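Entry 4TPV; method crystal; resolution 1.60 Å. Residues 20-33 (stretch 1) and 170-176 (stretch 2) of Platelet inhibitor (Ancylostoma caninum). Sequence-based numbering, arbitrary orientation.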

ATOM      1  N   THR A  20       1.449  -7.935  -0.650  1.00 10.79           N
ATOM      2  CA  THR A  20       2.711  -7.220  -0.495  1.00  9.96           C
ATOM      3  C   THR A  20       3.451  -7.111  -1.830  1.00 11.60           C
ATOM      4  O   THR A  20       3.922  -6.041  -2.200  1.00 13.87           O
ATOM      5  N   GLU A  21       3.547  -8.227  -2.547  1.00 12.96           N
ATOM      6  CA  GLU A  21       4.234  -8.214  -3.838  1.00 12.28           C
ATOM      7  C   GLU A  21       3.550  -7.303  -4.848  1.00 11.62           C
ATOM      8  O   GLU A  21       4.223  -6.592  -5.625  1.00  9.29           O
ATOM      9  N   LEU A  22       2.219  -7.337  -4.874  1.00 12.91           N
ATOM     10  CA  LEU A  22       1.462  -6.496  -5.798  1.00 12.58           C
ATOM     11  C   LEU A  22       1.755  -5.017  -5.543  1.00 11.03           C
ATOM     12  O   LEU A  22       2.083  -4.264  -6.466  1.00  9.38           O
ATOM     13  N   HIS A  23       1.700  -4.610  -4.277  1.00  8.84           N
ATOM     14  CA  HIS A  23       2.017  -3.220  -3.934  1.00  7.56           C
ATOM     15  C   HIS A  23       3.449  -2.827  -4.313  1.00  8.38           C
ATOM     16  O   HIS A  23       3.687  -1.755  -4.865  1.00 10.82           O
ATOM     17  N   ASN A  24       4.413  -3.684  -4.007  1.00  8.99           N
ATOM     18  CA  ASN A  24       5.778  -3.343  -4.356  1.00  9.16           C
ATOM     19  C   ASN A  24       6.004  -3.273  -5.872  1.00  9.75           C
ATOM     20  O   ASN A  24       6.721  -2.396  -6.338  1.00  9.32           O
ATOM     21  N   GLY A  25       5.362  -4.157  -6.637  1.00 10.00           N
ATOM     22  CA  GLY A  25       5.400  -4.045  -8.093  1.00  9.32           C
ATOM     23  C   GLY A  25       4.796  -2.744  -8.603  1.00  7.86           C
ATOM     24  O   GLY A  25       5.306  -2.141  -9.558  1.00 10.04           O
ATOM     25  N   TYR A  26       3.684  -2.324  -7.996  1.00  9.46           N
ATOM     26  CA  TYR A  26       3.090  -1.034  -8.331  1.00  9.15           C
ATOM     27  C   TYR A  26       4.067   0.086  -8.016  1.00  7.99           C
ATOM     28  O   TYR A  26       4.235   1.026  -8.775  1.00  9.92           O
ATOM     29  N   ARG A  27       4.710  -0.012  -6.859  1.00  9.55           N
ATOM     30  CA  ARG A  27       5.620   1.058  -6.438  1.00  9.32           C
ATOM     31  C   ARG A  27       6.905   1.099  -7.295  1.00  8.27           C
ATOM     32  O   ARG A  27       7.431   2.170  -7.593  1.00  7.53           O
ATOM     33  N   ALA A  28       7.402  -0.068  -7.712  1.00  9.50           N
ATOM     34  CA  ALA A  28       8.551  -0.127  -8.614  1.00 10.77           C
ATOM     35  C   ALA A  28       8.202   0.433 -10.002  1.00 11.69           C
ATOM     36  O   ALA A  28       8.988   1.167 -10.596  1.00 11.62           O
ATOM     37  N   ALA A  29       7.034   0.061 -10.517  1.00  9.68           N
ATOM     38  CA  ALA A  29       6.586   0.590 -11.806  1.00 10.34           C
ATOM     39  C   ALA A  29       6.454   2.091 -11.691  1.00 11.48           C
ATOM     40  O   ALA A  29       6.896   2.841 -12.562  1.00 11.80           O
ATOM     41  N   PHE A  30       5.837   2.535 -10.602  1.00  9.14           N
ATOM     42  CA  PHE A  30       5.641   3.961 -10.412  1.00  9.14           C
ATOM     43  C   PHE A  30       6.977   4.688 -10.282  1.00  9.39           C
ATOM     44  O   PHE A  30       7.176   5.748 -10.893  1.00 12.70           O
ATOM     45  N   ALA A  31       7.918   4.124  -9.531  1.00  9.77           N
ATOM     46  CA  ALA A  31       9.206   4.788  -9.309  1.00  8.42           C
ATOM     47  C   ALA A  31      10.002   4.955 -10.604  1.00  9.33           C
ATOM     48  O   ALA A  31      10.659   5.980 -10.810  1.00 13.34           O
ATOM     49  N   ARG A  32       9.963   3.937 -11.453  1.00 12.52           N
ATOM     50  CA  ARG A  32      10.697   3.997 -12.709  1.00 11.70           C
ATOM     51  C   ARG A  32      10.029   4.949 -13.691  1.00 14.42           C
ATOM     52  O   ARG A  32      10.720   5.686 -14.395  1.00 15.52           O
ATOM     53  N   ASN A  33       8.698   4.957 -13.734  1.00 11.82           N
ATOM     54  CA  ASN A  33       8.016   5.744 -14.765  1.00 12.96           C
ATOM     55  C   ASN A  33       7.853   7.212 -14.377  1.00 15.65           C
ATOM     56  O   ASN A  33       7.839   8.085 -15.246  1.00 17.66           O
ATOM     57  N   ASP A 170      16.463  -6.141  -4.344  1.00 13.79           N
ATOM     58  CA  ASP A 170      15.335  -7.045  -4.569  1.00 15.02           C
ATOM     59  C   ASP A 170      14.294  -6.460  -5.514  1.00 14.84           C
ATOM     60  O   ASP A 170      13.456  -7.186  -6.059  1.00 11.80           O
ATOM     61  N   TRP A 171      14.317  -5.138  -5.666  1.00 11.79           N
ATOM     62  CA  TRP A 171      13.296  -4.417  -6.418  1.00  9.77           C
ATOM     63  C   TRP A 171      13.958  -3.499  -7.432  1.00 13.97           C
ATOM     64  O   TRP A 171      13.685  -2.297  -7.493  1.00 13.17           O
ATOM     65  N   GLN A 172      14.853  -4.104  -8.205  1.00 12.95           N
ATOM     66  CA  GLN A 172      15.518  -3.487  -9.357  1.00 13.88           C
ATOM     67  C   GLN A 172      16.235  -2.187  -8.992  1.00 16.14           C
ATOM     68  O   GLN A 172      16.422  -1.310  -9.836  1.00 13.36           O
ATOM     69  N   ASN A 173      16.692  -2.094  -7.744  1.00 12.85           N
ATOM     70  CA  ASN A 173      17.331  -0.880  -7.249  1.00 14.54           C
ATOM     71  C   ASN A 173      16.498   0.381  -7.495  1.00 10.19           C
ATOM     72  O   ASN A 173      17.044   1.460  -7.777  1.00 12.75           O
ATOM     73  N   LEU A 174      15.189   0.235  -7.323  1.00 11.39           N
ATOM     74  CA  LEU A 174      14.252   1.333  -7.489  1.00 11.36           C
ATOM     75  C   LEU A 174      13.689   1.797  -6.162  1.00 15.09           C
ATOM     76  O   LEU A 174      13.240   2.943  -6.048  1.00 12.68           O
ATOM     77  N   LEU A 175      13.705   0.900  -5.169  1.00 11.05           N
ATOM     78  CA  LEU A 175      13.061   1.138  -3.875  1.00 11.85           C
ATOM     79  C   LEU A 175      14.078   1.160  -2.736  1.00  9.67           C
ATOM     80  O   LEU A 175      15.195   0.677  -2.876  1.00 12.93           O
ATOM     81  N   CYS A 176      13.684   1.753  -1.615  1.00 10.65           N
ATOM     82  CA  CYS A 176      14.559   1.847  -0.442  1.00  9.53           C
ATOM     83  C   CYS A 176      14.143   0.845   0.605  1.00 10.02           C
ATOM     84  O   CYS A 176      12.981   0.787   0.961  1.00 11.80           O
TER

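Residues 20-33 lie within one helix, and residues 170-176 pass across one side of it without regular helix or strand over most of their length. No hydrogen bond joins the two stretches. The contact is van der Waals packing, and it buries 508 Å² in total.

T20 makes no contact. E21 (chi1 t) starts sideways, but its end comes nearer to W171: E21 OE2 lies 3.9 Å from W171 CH2. L22 points away, and the ring of H23 leads away. N24 (chi1 m) points toward W171. N24 CB sits over the face of the W171 six-membered ring, 3.5 Å from its centroid, in a CH-pi contact. The W171 rotamer is m, with chi2 near 98°. The amide of N24 is not spent on this contact; OD1 and ND2 both hydrogen-bond elsewhere in the structure. G25 has no side chain, and its backbone N lies 3.6 Å from W171 CZ3.

Y26 points away. R27 is sideways and touches L175 lightly, R27 CB to L175 CD2 being 4.4 Å. Its guanidinium is hydrogen-bonded elsewhere. A28 points toward the other stretch, and its CA and that of L174 are the nearest CA pair across the stretches: A28 CA is 6.0 Å from L174 CA. The small A28 CB meets W171 CE3 at 4.3 Å, Q172 OE1 at 3.8 Å and L174 CD1 at 4.1 Å. L174 and L175 both have chi1 m and chi2 t.

A29 points away, and F30 is out of reach. A31 points toward the two leucines. A31 CB is 4.3 Å from L174 CB and 4.2 Å from L175 CD2. R32 (chi1 t, chi2 p) starts sideways and bends nearer. L174 CD2 lies over one face of its guanidinium, 3.2 Å from R32 CZ. N33 does not reach across; its ND2 instead donates to A29 O at 2.7 Å within the helix.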

ATOM      1  CB  THR A  20       3.605  -7.910   0.529  1.00 16.36           C
ATOM      2  OG1 THR A  20       2.855  -8.108   1.740  1.00 12.28           O
ATOM      3  CG2 THR A  20       4.861  -7.066   0.809  1.00 11.15           C
ATOM      4  CB  GLU A  21       4.330  -9.629  -4.410  1.00 17.47           C
ATOM      5  CG  GLU A  21       5.269  -9.748  -5.625  1.00 18.20           C
ATOM      6  CD  GLU A  21       4.666  -9.260  -6.937  1.00 24.06           C
ATOM      7  OE1 GLU A  21       3.433  -9.362  -7.122  1.00 25.92           O
ATOM      8  OE2 GLU A  21       5.440  -8.764  -7.787  1.00 22.13           O
ATOM      9  CB  LEU A  22      -0.030  -6.776  -5.662  1.00 12.77           C
ATOM     10  CG  LEU A  22      -0.897  -6.313  -6.825  1.00 16.00           C
ATOM     11  CD1 LEU A  22      -0.506  -7.105  -8.086  1.00 12.92           C
ATOM     12  CD2 LEU A  22      -2.358  -6.552  -6.463  1.00 17.26           C
ATOM     13  CB  HIS A  23       1.827  -2.975  -2.435  1.00  8.75           C
ATOM     14  CG  HIS A  23       0.408  -2.721  -2.030  1.00  8.26           C
ATOM     15  ND1 HIS A  23      -0.526  -3.724  -1.913  1.00  8.76           N
ATOM     16  CD2 HIS A  23      -0.227  -1.571  -1.688  1.00  8.60           C
ATOM     17  CE1 HIS A  23      -1.687  -3.202  -1.544  1.00  8.29           C
ATOM     18  NE2 HIS A  23      -1.528  -1.898  -1.398  1.00  8.21           N
ATOM     19  CB  ASN A  24       6.734  -4.329  -3.691  1.00  9.64           C
ATOM     20  CG  ASN A  24       6.972  -3.985  -2.235  1.00 11.45           C
ATOM     21  OD1 ASN A  24       6.962  -2.815  -1.868  1.00 10.79           O
ATOM     22  ND2 ASN A  24       7.226  -4.995  -1.413  1.00 13.20           N
ATOM     23  CB  TYR A  26       1.802  -0.780  -7.544  1.00 10.64           C
ATOM     24  CG  TYR A  26       0.619  -1.670  -7.861  1.00  8.93           C
ATOM     25  CD1 TYR A  26       0.508  -2.315  -9.069  1.00 10.63           C
ATOM     26  CD2 TYR A  26      -0.404  -1.833  -6.931  1.00 12.98           C
ATOM     27  CE1 TYR A  26      -0.592  -3.110  -9.352  1.00  9.85           C
ATOM     28  CE2 TYR A  26      -1.493  -2.631  -7.200  1.00 15.01           C
ATOM     29  CZ  TYR A  26      -1.577  -3.263  -8.415  1.00 14.84           C
ATOM     30  OH  TYR A  26      -2.664  -4.063  -8.671  1.00 14.08           O
ATOM     31  CB  ARG A  27       5.935   0.905  -4.931  1.00  7.08           C
ATOM     32  CG  ARG A  27       4.714   1.169  -4.054  1.00  9.40           C
ATOM     33  CD  ARG A  27       4.923   0.740  -2.592  1.00  7.48           C
ATOM     34  NE  ARG A  27       5.953   1.542  -1.933  1.00  8.72           N
ATOM     35  CZ  ARG A  27       5.738   2.750  -1.405  1.00 10.86           C
ATOM     36  NH1 ARG A  27       4.524   3.291  -1.469  1.00  7.12           N
ATOM     37  NH2 ARG A  27       6.737   3.433  -0.848  1.00  9.83           N
ATOM     38  CB  ALA A  28       9.046  -1.566  -8.730  1.00  9.53           C
ATOM     39  CB  ALA A  29       5.261  -0.038 -12.220  1.00 11.99           C
ATOM     40  CB  PHE A  30       4.775   4.222  -9.179  1.00 10.47           C
ATOM     41  CG  PHE A  30       4.183   5.594  -9.164  1.00  9.57           C
ATOM     42  CD1 PHE A  30       4.875   6.652  -8.613  1.00 10.76           C
ATOM     43  CD2 PHE A  30       2.934   5.815  -9.703  1.00  9.38           C
ATOM     44  CE1 PHE A  30       4.315   7.920  -8.593  1.00 13.31           C
ATOM     45  CE2 PHE A  30       2.368   7.069  -9.685  1.00 10.21           C
ATOM     46  CZ  PHE A  30       3.060   8.124  -9.143  1.00 10.37           C
ATOM     47  CB  ALA A  31      10.054   4.004  -8.272  1.00 10.24           C
ATOM     48  CB  ARG A  32      10.840   2.602 -13.327  1.00 11.56           C
ATOM     49  CG  ARG A  32      11.654   2.597 -14.639  1.00 14.91           C
ATOM     50  CD  ARG A  32      13.168   2.801 -14.374  1.00 18.05           C
ATOM     51  NE  ARG A  32      13.834   1.603 -13.878  1.00 22.31           N
ATOM     52  CZ  ARG A  32      15.050   1.586 -13.339  1.00 24.96           C
ATOM     53  NH1 ARG A  32      15.746   2.711 -13.226  1.00 24.67           N
ATOM     54  NH2 ARG A  32      15.574   0.442 -12.906  1.00 24.09           N
ATOM     55  CB  ASN A  33       6.659   5.103 -15.097  1.00 17.82           C
ATOM     56  CG  ASN A  33       6.811   3.854 -15.951  1.00 19.55           C
ATOM     57  OD1 ASN A  33       6.833   3.931 -17.186  1.00 20.22           O
ATOM     58  ND2 ASN A  33       6.945   2.700 -15.302  1.00 17.96           N
ATOM     59  CB  ASP A 170      14.644  -7.381  -3.245  1.00 14.41           C
ATOM     60  CG  ASP A 170      15.441  -8.315  -2.391  1.00 20.04           C
ATOM     61  OD1 ASP A 170      16.326  -9.022  -2.920  1.00 18.43           O
ATOM     62  OD2 ASP A 170      15.151  -8.359  -1.177  1.00 19.13           O
ATOM     63  CB  TRP A 171      12.362  -3.649  -5.463  1.00 12.46           C
ATOM     64  CG  TRP A 171      11.465  -4.610  -4.735  1.00 12.71           C
ATOM     65  CD1 TRP A 171      11.644  -5.110  -3.487  1.00 11.87           C
ATOM     66  CD2 TRP A 171      10.297  -5.262  -5.261  1.00 12.84           C
ATOM     67  NE1 TRP A 171      10.654  -6.020  -3.184  1.00 16.96           N
ATOM     68  CE2 TRP A 171       9.812  -6.124  -4.257  1.00 12.53           C
ATOM     69  CE3 TRP A 171       9.615  -5.196  -6.480  1.00 16.47           C
ATOM     70  CZ2 TRP A 171       8.674  -6.915  -4.432  1.00 16.62           C
ATOM     71  CZ3 TRP A 171       8.468  -5.977  -6.642  1.00 16.27           C
ATOM     72  CH2 TRP A 171       8.017  -6.821  -5.627  1.00 13.05           C
ATOM     73  CB  GLN A 172      14.506  -3.243 -10.495  1.00 15.77           C
ATOM     74  CG  GLN A 172      13.775  -4.518 -10.977  1.00 15.42           C
ATOM     75  CD  GLN A 172      12.582  -4.921 -10.063  1.00 20.99           C
ATOM     76  OE1 GLN A 172      11.700  -4.106  -9.780  1.00 21.14           O
ATOM     77  NE2 GLN A 172      12.558  -6.177  -9.618  1.00 21.60           N
ATOM     78  CB  ASN A 173      18.722  -0.738  -7.861  1.00 13.83           C
ATOM     79  CG  ASN A 173      19.663  -1.806  -7.361  1.00 24.24           C
ATOM     80  OD1 ASN A 173      20.059  -2.693  -8.111  1.00 33.52           O
ATOM     81  ND2 ASN A 173      19.994  -1.751  -6.072  1.00 20.62           N
ATOM     82  CB  LEU A 174      13.090   0.922  -8.397  1.00  8.92           C
ATOM     83  CG  LEU A 174      13.434   0.773  -9.880  1.00 12.97           C
ATOM     84  CD1 LEU A 174      12.299   0.079 -10.612  1.00 14.82           C
ATOM     85  CD2 LEU A 174      13.738   2.144 -10.492  1.00 15.31           C
ATOM     86  CB  LEU A 175      11.992   0.064  -3.609  1.00  8.87           C
ATOM     87  CG  LEU A 175      10.957  -0.197  -4.712  1.00  9.56           C
ATOM     88  CD1 LEU A 175       9.902  -1.200  -4.254  1.00 11.36           C
ATOM     89  CD2 LEU A 175      10.317   1.107  -5.191  1.00 11.55           C
ATOM     90  CB  CYS A 176      14.499   3.236   0.178  1.00  9.37           C
ATOM     91  SG  CYS A 176      14.854   4.602  -0.937  1.00 14.71           S
TER